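Long-range contacts in pantothenate synthetase (Francisella tularensis subsp. tularensis, PDB 3N8H), which probably catalyses the ATP-dependent condensation of (R)-pantoate with beta-alanine to pantothenate, by way of a pantoyl-adenylate intermediate, in the last step of pantothenate biosynthesis: residues I5-I10 with V91-S96; N203-I208 with N225-K230; A229-I234 with I241-Y246. One frame throughout, in Å; residues are numbered along the deposited sequence.

Contact 1: I5-I10 with V91-S96; sequences IIADNI and VLFNPS
Phe93 reaches along the sheet toward the end of the neighbouring strand, and its ring edge does most of the touching. CG lies anti to the backbone N (chi1 179°), which brings CD1 of Phe93 to 3.3 Å from Ala7 O. Farther along the same rim, CZ of Phe93 meets CD1 of Ile10 at 3.8 Å, the two side chains crossing obliquely. CG of Pro95 sits over one face of the Phe93 ring, 3.4 Å above the plane and shifted toward the rim. Phe13 of helix 10-18 meets this ring too, and Leu138 of helix 127-142 packs against the side chain. On the sheet face that carries Ile6 and Leu92, those two lie side by side and point the same way, with CG2 of Ile6 3.9 Å from CD1 of Leu92; Ile81 of helix 77-86 touches both.

The backbones beneath run parallel. Leu92 grips the edge strand twice: its N donates to Ile5 O, and its O receives Ala7 N at 2.7 Å, almost straight along the C=O axis. The ladder ends with Asn94 N bonding to Ala7 O at 3.0 Å, the donor above the carbonyl plane. Strand 5-7 is thereby joined, as one of the chain's two outermost strands, to the parallel sheet of the nucleotide-binding, Rossmann-like domain expected of the HUP clan. Both strands run out into helix N-caps, at Asn9, whose OD1 takes Gln12 N, and at Ser96. Every hydrogen bond between the two segments is backbone to backbone, so the main chain sets the parallel register and the side chains add apolar contact on both faces.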
loop_
_atom_site.group_PDB
_atom_site.type_symbol
_atom_site.label_atom_id
_atom_site.label_comp_id
_atom_site.label_asym_id
_atom_site.label_seq_id
_atom_site.Cartn_x
_atom_site.Cartn_y
_atom_site.Cartn_z
ATOM N N ILE A 5 -4.733 -26.792 -11.124
ATOM C CA ILE A 5 -3.366 -26.532 -10.710
ATOM C C ILE A 5 -3.383 -25.975 -9.304
ATOM O O ILE A 5 -4.095 -25.004 -9.016
ATOM C CB ILE A 5 -2.691 -25.506 -11.626
ATOM C CG1 ILE A 5 -2.557 -26.075 -13.037
ATOM C CG2 ILE A 5 -1.327 -25.107 -11.062
ATOM C CD1 ILE A 5 -2.308 -25.027 -14.082
ATOM N N ILE A 6 -2.625 -26.604 -8.420
ATOM C CA ILE A 6 -2.479 -26.101 -7.061
ATOM C C ILE A 6 -1.114 -25.445 -6.930
ATOM O O ILE A 6 -0.081 -26.094 -7.102
ATOM C CB ILE A 6 -2.614 -27.232 -6.026
ATOM C CG1 ILE A 6 -3.957 -27.951 -6.199
ATOM C CG2 ILE A 6 -2.464 -26.678 -4.628
ATOM C CD1 ILE A 6 -4.186 -29.127 -5.239
ATOM N N ALA A 7 -1.113 -24.146 -6.658
ATOM C CA ALA A 7 0.130 -23.390 -6.542
ATOM C C ALA A 7 0.290 -22.971 -5.102
ATOM O O ALA A 7 -0.412 -22.076 -4.627
ATOM C CB ALA A 7 0.128 -22.164 -7.473
ATOM N N ASP A 8 1.208 -23.631 -4.405
ATOM C CA ASP A 8 1.399 -23.399 -2.979
ATOM C C ASP A 8 2.529 -22.416 -2.700
ATOM O O ASP A 8 2.993 -22.311 -1.570
ATOM C CB ASP A 8 1.632 -24.718 -2.235
ATOM C CG ASP A 8 2.711 -25.570 -2.879
ATOM O OD1 ASP A 8 3.862 -25.100 -2.997
ATOM O OD2 ASP A 8 2.404 -26.717 -3.263
ATOM N N ASN A 9 2.963 -21.705 -3.738
ATOM C CA ASN A 9 3.960 -20.638 -3.596
ATOM C C ASN A 9 4.015 -19.677 -4.790
ATOM O O ASN A 9 3.431 -19.942 -5.846
ATOM C CB ASN A 9 5.354 -21.196 -3.258
ATOM C CG ASN A 9 5.913 -22.123 -4.343
ATOM O OD1 ASN A 9 6.202 -21.696 -5.463
ATOM N ND2 ASN A 9 6.095 -23.391 -3.995
ATOM N N ILE A 10 4.702 -18.551 -4.600
ATOM C CA ILE A 10 4.765 -17.482 -5.593
ATOM C C ILE A 10 5.383 -17.918 -6.924
ATOM O O ILE A 10 4.780 -17.733 -7.992
ATOM C CB ILE A 10 5.554 -16.257 -5.051
ATOM C CG1 ILE A 10 4.986 -15.808 -3.707
ATOM C CG2 ILE A 10 5.505 -15.100 -6.038
ATOM C CD1 ILE A 10 3.571 -15.315 -3.798
ATOM N N VAL A 91 -7.204 -22.577 -10.992
ATOM C CA VAL A 91 -6.014 -22.471 -10.138
ATOM C C VAL A 91 -6.358 -22.260 -8.678
ATOM O O VAL A 91 -7.119 -21.352 -8.351
ATOM C CB VAL A 91 -5.083 -21.294 -10.546
ATOM C CG1 VAL A 91 -3.820 -21.304 -9.697
ATOM C CG2 VAL A 91 -4.734 -21.362 -12.019
ATOM N N LEU A 92 -5.797 -23.094 -7.808
ATOM C CA LEU A 92 -5.831 -22.842 -6.365
ATOM C C LEU A 92 -4.502 -22.204 -5.975
ATOM O O LEU A 92 -3.433 -22.798 -6.166
ATOM C CB LEU A 92 -5.962 -24.141 -5.581
ATOM C CG LEU A 92 -6.450 -24.091 -4.126
ATOM C CD1 LEU A 92 -5.677 -25.022 -3.185
ATOM C CD2 LEU A 92 -6.557 -22.678 -3.569
ATOM N N PHE A 93 -4.568 -21.004 -5.413
ATOM C CA PHE A 93 -3.379 -20.358 -4.887
ATOM C C PHE A 93 -3.442 -20.391 -3.374
ATOM O O PHE A 93 -4.248 -19.689 -2.755
ATOM C CB PHE A 93 -3.295 -18.913 -5.357
ATOM C CG PHE A 93 -2.110 -18.180 -4.824
ATOM C CD1 PHE A 93 -0.860 -18.768 -4.823
ATOM C CD2 PHE A 93 -2.244 -16.891 -4.323
ATOM C CE1 PHE A 93 0.244 -18.078 -4.336
ATOM C CE2 PHE A 93 -1.149 -16.203 -3.844
ATOM C CZ PHE A 93 0.093 -16.794 -3.843
ATOM N N ASN A 94 -2.565 -21.194 -2.789
ATOM C CA ASN A 94 -2.599 -21.498 -1.374
ATOM C C ASN A 94 -1.209 -21.251 -0.787
ATOM O O ASN A 94 -0.444 -22.205 -0.566
ATOM C CB ASN A 94 -2.992 -22.969 -1.222
ATOM C CG ASN A 94 -3.002 -23.428 0.205
ATOM O OD1 ASN A 94 -2.600 -24.557 0.505
ATOM N ND2 ASN A 94 -3.458 -22.557 1.103
ATOM N N PRO A 95 -0.861 -19.966 -0.569
ATOM C CA PRO A 95 0.502 -19.622 -0.166
ATOM C C PRO A 95 0.675 -19.711 1.336
ATOM O O PRO A 95 -0.301 -19.803 2.073
ATOM C CB PRO A 95 0.659 -18.166 -0.630
ATOM C CG PRO A 95 -0.729 -17.615 -0.561
ATOM C CD PRO A 95 -1.708 -18.768 -0.729
ATOM N N SER A 96 1.931 -19.691 1.765
ATOM C CA SER A 96 2.292 -19.713 3.172
ATOM C C SER A 96 2.499 -18.275 3.653
ATOM O O SER A 96 2.630 -17.345 2.849
ATOM C CB SER A 96 3.598 -20.496 3.363
ATOM O OG SER A 96 4.720 -19.727 2.927
#

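Contact 2: N203-I208 with N225-K230; sequences NKIYEI and NSTGAK
Thr227 OG1 is held by two hydrogen bonds, one to the backbone N of Ala229 and one to Ile224 O in the preceding helix 217-225. The bond from Ala229 N to Thr227 OG1 spans 3.2 Å and is nearly straight (168° at the hydrogen), closing an ST turn. It requires OG1 to stand between the backbone N and the carbonyl carbon (chi1 71°), the crowded position, and this rotation turns CG2 toward helix 196-210. There CG2 of Thr227 meets CD1 of Ile208 tip to tip at 3.7 Å. Ile205 comes across Thr227 at about a right angle, its CG1 3.7 Å from OG1, so the hydroxyl has an apolar neighbour on the helix side.

The segment 225-230 is the connection from helix 217-225 to strand 230-237. A type I turn from Asn225 to Gly228 reverses the chain, with Gly228 N bonded to Asn225 O, and Gly228 then leaves helical geometry at a positive phi of 105°, where a CB would collide with the preceding carbonyl O. Beyond it, in the Ile205 conformer given here, one of two deposited, CB of Ala229 and CD1 of Ile205 stand 3.4 Å apart, tighter than ordinary van der Waals contact. Phe245 and Ile247 of strand 240-247 pack on that same isoleucine, tying helix 196-210 to the antiparallel sheet. CB of Lys204 lies 4.2 Å from CG2 of Thr227.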
loop_
_atom_site.group_PDB
_atom_site.type_symbol
_atom_site.label_atom_id
_atom_site.label_comp_id
_atom_site.label_asym_id
_atom_site.label_seq_id
_atom_site.Cartn_x
_atom_site.Cartn_y
_atom_site.Cartn_z
ATOM N N ASN A 203 -30.365 -19.496 14.955
ATOM C CA ASN A 203 -31.667 -19.510 14.264
ATOM C C ASN A 203 -32.744 -18.661 14.962
ATOM O O ASN A 203 -33.520 -17.969 14.299
ATOM C CB ASN A 203 -32.173 -20.945 14.044
ATOM C CG ASN A 203 -31.329 -21.730 13.026
ATOM O OD1 ASN A 203 -30.733 -21.164 12.094
ATOM N ND2 ASN A 203 -31.292 -23.049 13.199
ATOM N N LYS A 204 -32.792 -18.714 16.290
ATOM C CA LYS A 204 -33.681 -17.848 17.059
ATOM C C LYS A 204 -33.417 -16.357 16.817
ATOM O O LYS A 204 -34.347 -15.571 16.712
ATOM C CB LYS A 204 -33.602 -18.150 18.561
ATOM C CG LYS A 204 -34.323 -19.421 18.982
ATOM C CD LYS A 204 -34.220 -19.667 20.490
ATOM C CE LYS A 204 -32.787 -19.974 20.911
ATOM N NZ LYS A 204 -32.703 -20.477 22.306
ATOM N N ILE A 205 -32.151 -15.972 16.763
ATOM C CA ILE A 205 -31.802 -14.596 16.449
ATOM C C ILE A 205 -32.455 -14.177 15.119
ATOM O O ILE A 205 -33.023 -13.084 15.009
ATOM C CB ILE A 205 -30.266 -14.406 16.348
ATOM C CG1 ILE A 205 -29.600 -14.536 17.723
ATOM C CG2 ILE A 205 -29.916 -13.048 15.700
ATOM C CD1 ILE A 205 -28.072 -14.467 17.665
ATOM N N TYR A 206 -32.367 -15.047 14.110
ATOM C CA TYR A 206 -32.883 -14.710 12.790
ATOM C C TYR A 206 -34.407 -14.827 12.665
ATOM O O TYR A 206 -35.011 -14.235 11.762
ATOM C CB TYR A 206 -32.118 -15.445 11.691
ATOM C CG TYR A 206 -30.872 -14.681 11.388
ATOM C CD1 TYR A 206 -30.810 -13.807 10.306
ATOM C CD2 TYR A 206 -29.782 -14.748 12.246
ATOM C CE1 TYR A 206 -29.664 -13.057 10.063
ATOM C CE2 TYR A 206 -28.649 -14.001 12.019
ATOM C CZ TYR A 206 -28.599 -13.158 10.926
ATOM O OH TYR A 206 -27.463 -12.428 10.728
ATOM N N GLU A 207 -35.018 -15.554 13.594
ATOM C CA GLU A 207 -36.463 -15.631 13.662
ATOM C C GLU A 207 -36.941 -14.287 14.190
ATOM O O GLU A 207 -37.966 -13.763 13.776
ATOM C CB GLU A 207 -36.868 -16.760 14.608
ATOM C CG GLU A 207 -38.336 -17.144 14.572
ATOM C CD GLU A 207 -38.628 -18.391 15.407
ATOM O OE1 GLU A 207 -39.550 -18.334 16.255
ATOM O OE2 GLU A 207 -37.935 -19.422 15.217
ATOM N N ILE A 208 -36.154 -13.725 15.095
ATOM C CA ILE A 208 -36.430 -12.407 15.668
ATOM C C ILE A 208 -36.219 -11.306 14.636
ATOM O O ILE A 208 -37.051 -10.419 14.474
ATOM C CB ILE A 208 -35.521 -12.164 16.890
ATOM C CG1 ILE A 208 -35.920 -13.101 18.042
ATOM C CG2 ILE A 208 -35.550 -10.702 17.319
ATOM C CD1 ILE A 208 -34.976 -13.067 19.211
ATOM N N ASN A 225 -30.137 -10.528 22.825
ATOM C CA ASN A 225 -29.373 -10.943 24.001
ATOM C C ASN A 225 -30.111 -11.981 24.845
ATOM O O ASN A 225 -29.493 -12.771 25.548
ATOM C CB ASN A 225 -28.953 -9.729 24.851
ATOM C CG ASN A 225 -27.834 -8.909 24.195
ATOM O OD1 ASN A 225 -27.136 -9.384 23.289
ATOM N ND2 ASN A 225 -27.668 -7.665 24.648
ATOM N N SER A 226 -31.437 -12.013 24.761
ATOM C CA SER A 226 -32.172 -12.967 25.570
ATOM C C SER A 226 -32.113 -14.393 24.993
ATOM O O SER A 226 -32.563 -15.333 25.634
ATOM C CB SER A 226 -33.619 -12.515 25.810
ATOM O OG SER A 226 -34.424 -12.780 24.677
ATOM N N THR A 227 -31.544 -14.554 23.798
ATOM C CA THR A 227 -31.398 -15.886 23.225
ATOM C C THR A 227 -30.156 -16.545 23.781
ATOM O O THR A 227 -29.947 -17.742 23.594
ATOM C CB THR A 227 -31.231 -15.831 21.697
ATOM O OG1 THR A 227 -29.940 -15.285 21.379
ATOM C CG2 THR A 227 -32.336 -14.964 21.058
ATOM N N GLY A 228 -29.306 -15.752 24.430
ATOM C CA GLY A 228 -28.022 -16.249 24.899
ATOM C C GLY A 228 -26.848 -15.781 24.075
ATOM O O GLY A 228 -25.697 -15.931 24.478
ATOM N N ALA A 229 -27.134 -15.226 22.899
ATOM C CA ALA A 229 -26.114 -14.539 22.115
ATOM C C ALA A 229 -25.718 -13.224 22.820
ATOM O O ALA A 229 -26.460 -12.739 23.671
ATOM C CB ALA A 229 -26.654 -14.254 20.728
ATOM N N LYS A 230 -24.558 -12.661 22.477
ATOM C CA LYS A 230 -24.181 -11.317 22.960
ATOM C C LYS A 230 -23.966 -10.358 21.813
ATOM O O LYS A 230 -23.023 -10.481 21.028
ATOM C CB LYS A 230 -22.943 -11.332 23.867
ATOM C CG LYS A 230 -23.276 -11.675 25.324
ATOM C CD LYS A 230 -22.112 -12.329 26.059
ATOM C CE LYS A 230 -22.512 -12.694 27.492
ATOM N NZ LYS A 230 -22.035 -14.050 27.900
#

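Contact 3: A229-I234 with I241-Y246; sequences AKLQYI and IFLAFY
The Tyr233 ring has Ala244 N over one face, 4.1 Å above the plane and offset toward the rim, while its CE1 reaches CB of Ala244 at 3.5 Å. Its CG takes the crowded position between the backbone N and the carbonyl carbon (chi1 63°), folding the ring across the neighbouring strand. The hydroxyl is bonded to Glu120 and also accepts from a water that donates its other hydrogen to Leu243 O. At the Tyr246 ring it is the edge that is met: Gln232 NE2 lies in the ring plane, 3.5 Å from CE2, with amide and ring planes 85° apart. Gln232 OE1 bonds to Arg251 NE.

These strands form a beta hairpin interrupted by a classic bulge, in which Gln232 and Tyr233 both face Ala244. Ala244 O accepts from both backbone N atoms, from Gln232 at 2.8 Å and from Tyr233, on a lone pair, at 3.3 Å. The regular hydrogen-bonded pair Lys230-Tyr246 precedes it, Lys230 N lying 2.8 Å from Tyr246 O. On the face of Leu231, Ile234 and Leu243, the two leucine side chains cross at about a right angle, CD2 of Leu231 meeting CD1 of Leu243. CG1 of Ile234 touches Ile241 CG2 at 3.9 Å.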
loop_
_atom_site.group_PDB
_atom_site.type_symbol
_atom_site.label_atom_id
_atom_site.label_comp_id
_atom_site.label_asym_id
_atom_site.label_seq_id
_atom_site.Cartn_x
_atom_site.Cartn_y
_atom_site.Cartn_z
ATOM N N ALA A 229 -27.134 -15.226 22.899
ATOM C CA ALA A 229 -26.114 -14.539 22.115
ATOM C C ALA A 229 -25.718 -13.224 22.820
ATOM O O ALA A 229 -26.460 -12.739 23.671
ATOM C CB ALA A 229 -26.654 -14.254 20.728
ATOM N N LYS A 230 -24.558 -12.661 22.477
ATOM C CA LYS A 230 -24.181 -11.317 22.960
ATOM C C LYS A 230 -23.966 -10.358 21.813
ATOM O O LYS A 230 -23.023 -10.481 21.028
ATOM C CB LYS A 230 -22.943 -11.332 23.867
ATOM C CG LYS A 230 -23.276 -11.675 25.324
ATOM C CD LYS A 230 -22.112 -12.329 26.059
ATOM C CE LYS A 230 -22.512 -12.694 27.492
ATOM N NZ LYS A 230 -22.035 -14.050 27.900
ATOM N N LEU A 231 -24.868 -9.399 21.721
ATOM C CA LEU A 231 -24.835 -8.446 20.633
ATOM C C LEU A 231 -23.608 -7.524 20.805
ATOM O O LEU A 231 -23.367 -6.994 21.880
ATOM C CB LEU A 231 -26.164 -7.683 20.611
ATOM C CG LEU A 231 -26.650 -6.894 19.393
ATOM C CD1 LEU A 231 -25.870 -5.606 19.260
ATOM C CD2 LEU A 231 -26.592 -7.714 18.106
ATOM N N GLN A 232 -22.806 -7.395 19.753
ATOM C CA GLN A 232 -21.709 -6.422 19.709
ATOM C C GLN A 232 -22.216 -5.037 19.319
ATOM O O GLN A 232 -21.976 -4.037 20.017
ATOM C CB GLN A 232 -20.628 -6.875 18.714
ATOM C CG GLN A 232 -19.860 -8.109 19.136
ATOM C CD GLN A 232 -18.479 -7.779 19.700
ATOM O OE1 GLN A 232 -17.542 -7.494 18.942
ATOM N NE2 GLN A 232 -18.343 -7.828 21.037
ATOM N N TYR A 233 -22.887 -4.969 18.174
ATOM C CA TYR A 233 -23.498 -3.715 17.750
ATOM C C TYR A 233 -24.631 -4.007 16.795
ATOM O O TYR A 233 -24.689 -5.071 16.167
ATOM C CB TYR A 233 -22.474 -2.762 17.112
ATOM C CG TYR A 233 -21.840 -3.282 15.840
ATOM C CD1 TYR A 233 -20.577 -3.881 15.859
ATOM C CD2 TYR A 233 -22.507 -3.188 14.623
ATOM C CE1 TYR A 233 -19.996 -4.365 14.697
ATOM C CE2 TYR A 233 -21.936 -3.671 13.461
ATOM C CZ TYR A 233 -20.679 -4.255 13.502
ATOM O OH TYR A 233 -20.112 -4.729 12.338
ATOM N N ILE A 234 -25.572 -3.080 16.740
ATOM C CA ILE A 234 -26.575 -3.079 15.685
ATOM C C ILE A 234 -26.826 -1.621 15.324
ATOM O O ILE A 234 -26.999 -0.766 16.206
ATOM C CB ILE A 234 -27.886 -3.812 16.084
ATOM C CG1 ILE A 234 -28.817 -3.966 14.872
ATOM C CG2 ILE A 234 -28.591 -3.105 17.265
ATOM C CD1 ILE A 234 -29.932 -5.002 15.103
ATOM N N ILE A 241 -29.365 -2.267 7.733
ATOM C CA ILE A 241 -29.015 -2.650 9.087
ATOM C C ILE A 241 -27.689 -3.409 9.075
ATOM O O ILE A 241 -27.508 -4.352 8.288
ATOM C CB ILE A 241 -30.072 -3.578 9.688
ATOM C CG1 ILE A 241 -31.448 -2.913 9.683
ATOM C CG2 ILE A 241 -29.669 -4.005 11.099
ATOM C CD1 ILE A 241 -31.520 -1.610 10.485
ATOM N N PHE A 242 -26.781 -2.991 9.956
ATOM C CA PHE A 242 -25.522 -3.676 10.231
ATOM C C PHE A 242 -25.511 -4.228 11.658
ATOM O O PHE A 242 -25.876 -3.538 12.603
ATOM C CB PHE A 242 -24.350 -2.702 10.096
ATOM C CG PHE A 242 -24.073 -2.281 8.685
ATOM C CD1 PHE A 242 -22.973 -2.779 8.005
ATOM C CD2 PHE A 242 -24.936 -1.414 8.032
ATOM C CE1 PHE A 242 -22.727 -2.396 6.699
ATOM C CE2 PHE A 242 -24.693 -1.015 6.731
ATOM C CZ PHE A 242 -23.587 -1.513 6.064
ATOM N N LEU A 243 -25.066 -5.463 11.815
ATOM C CA LEU A 243 -24.907 -6.036 13.154
ATOM C C LEU A 243 -23.784 -7.057 13.225
ATOM O O LEU A 243 -23.296 -7.550 12.193
ATOM C CB LEU A 243 -26.216 -6.659 13.673
ATOM C CG LEU A 243 -26.609 -8.026 13.116
ATOM C CD1 LEU A 243 -27.355 -8.783 14.183
ATOM C CD2 LEU A 243 -27.483 -7.829 11.898
ATOM N N ALA A 244 -23.392 -7.358 14.459
ATOM C CA ALA A 244 -22.394 -8.369 14.773
ATOM C C ALA A 244 -22.730 -8.842 16.177
ATOM O O ALA A 244 -23.194 -8.046 17.029
ATOM C CB ALA A 244 -20.972 -7.767 14.761
ATOM N N PHE A 245 -22.487 -10.119 16.425
ATOM C CA PHE A 245 -22.785 -10.705 17.737
ATOM C C PHE A 245 -21.911 -11.920 17.963
ATOM O O PHE A 245 -21.375 -12.487 17.006
ATOM C CB PHE A 245 -24.254 -11.118 17.817
ATOM C CG PHE A 245 -24.668 -12.071 16.736
ATOM C CD1 PHE A 245 -24.590 -13.443 16.937
ATOM C CD2 PHE A 245 -25.124 -11.596 15.506
ATOM C CE1 PHE A 245 -24.963 -14.335 15.940
ATOM C CE2 PHE A 245 -25.499 -12.482 14.493
ATOM C CZ PHE A 245 -25.418 -13.854 14.711
ATOM N N TYR A 246 -21.766 -12.312 19.229
ATOM C CA TYR A 246 -21.063 -13.527 19.587
ATOM C C TYR A 246 -22.097 -14.570 19.996
ATOM O O TYR A 246 -23.097 -14.240 20.624
ATOM C CB TYR A 246 -20.124 -13.296 20.782
ATOM C CG TYR A 246 -18.734 -12.800 20.443
ATOM C CD1 TYR A 246 -17.723 -13.691 20.103
ATOM C CD2 TYR A 246 -18.431 -11.439 20.471
ATOM C CE1 TYR A 246 -16.447 -13.238 19.802
ATOM C CE2 TYR A 246 -17.161 -10.974 20.158
ATOM C CZ TYR A 246 -16.177 -11.875 19.828
ATOM O OH TYR A 246 -14.913 -11.420 19.518
HETATM O O HOH W 1 -21.889 -5.982 10.134
#

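Contacts 2 and 3 are neighbours, their centres about 10 Å apart, and share Ala229 and Lys230: the turn of contact 2 runs straight into the hairpin of contact 3. Asn225 OD1 takes Leu231 N across the join, and CD1 of Ile205 packs on CE1 of Phe245. Contact 1 lies on the opposite side of the chain's centre, with its centre about 39 Å from that of contact 2 and 35 Å from that of contact 3. The ligands lie nearer contacts 1 and 3: the Leu92 and Phe242 side chains are each about 12 Å from the bound AMP, and that of Tyr246 about 10 Å from the bound proline. Contact 2 stands away from the annotated sites.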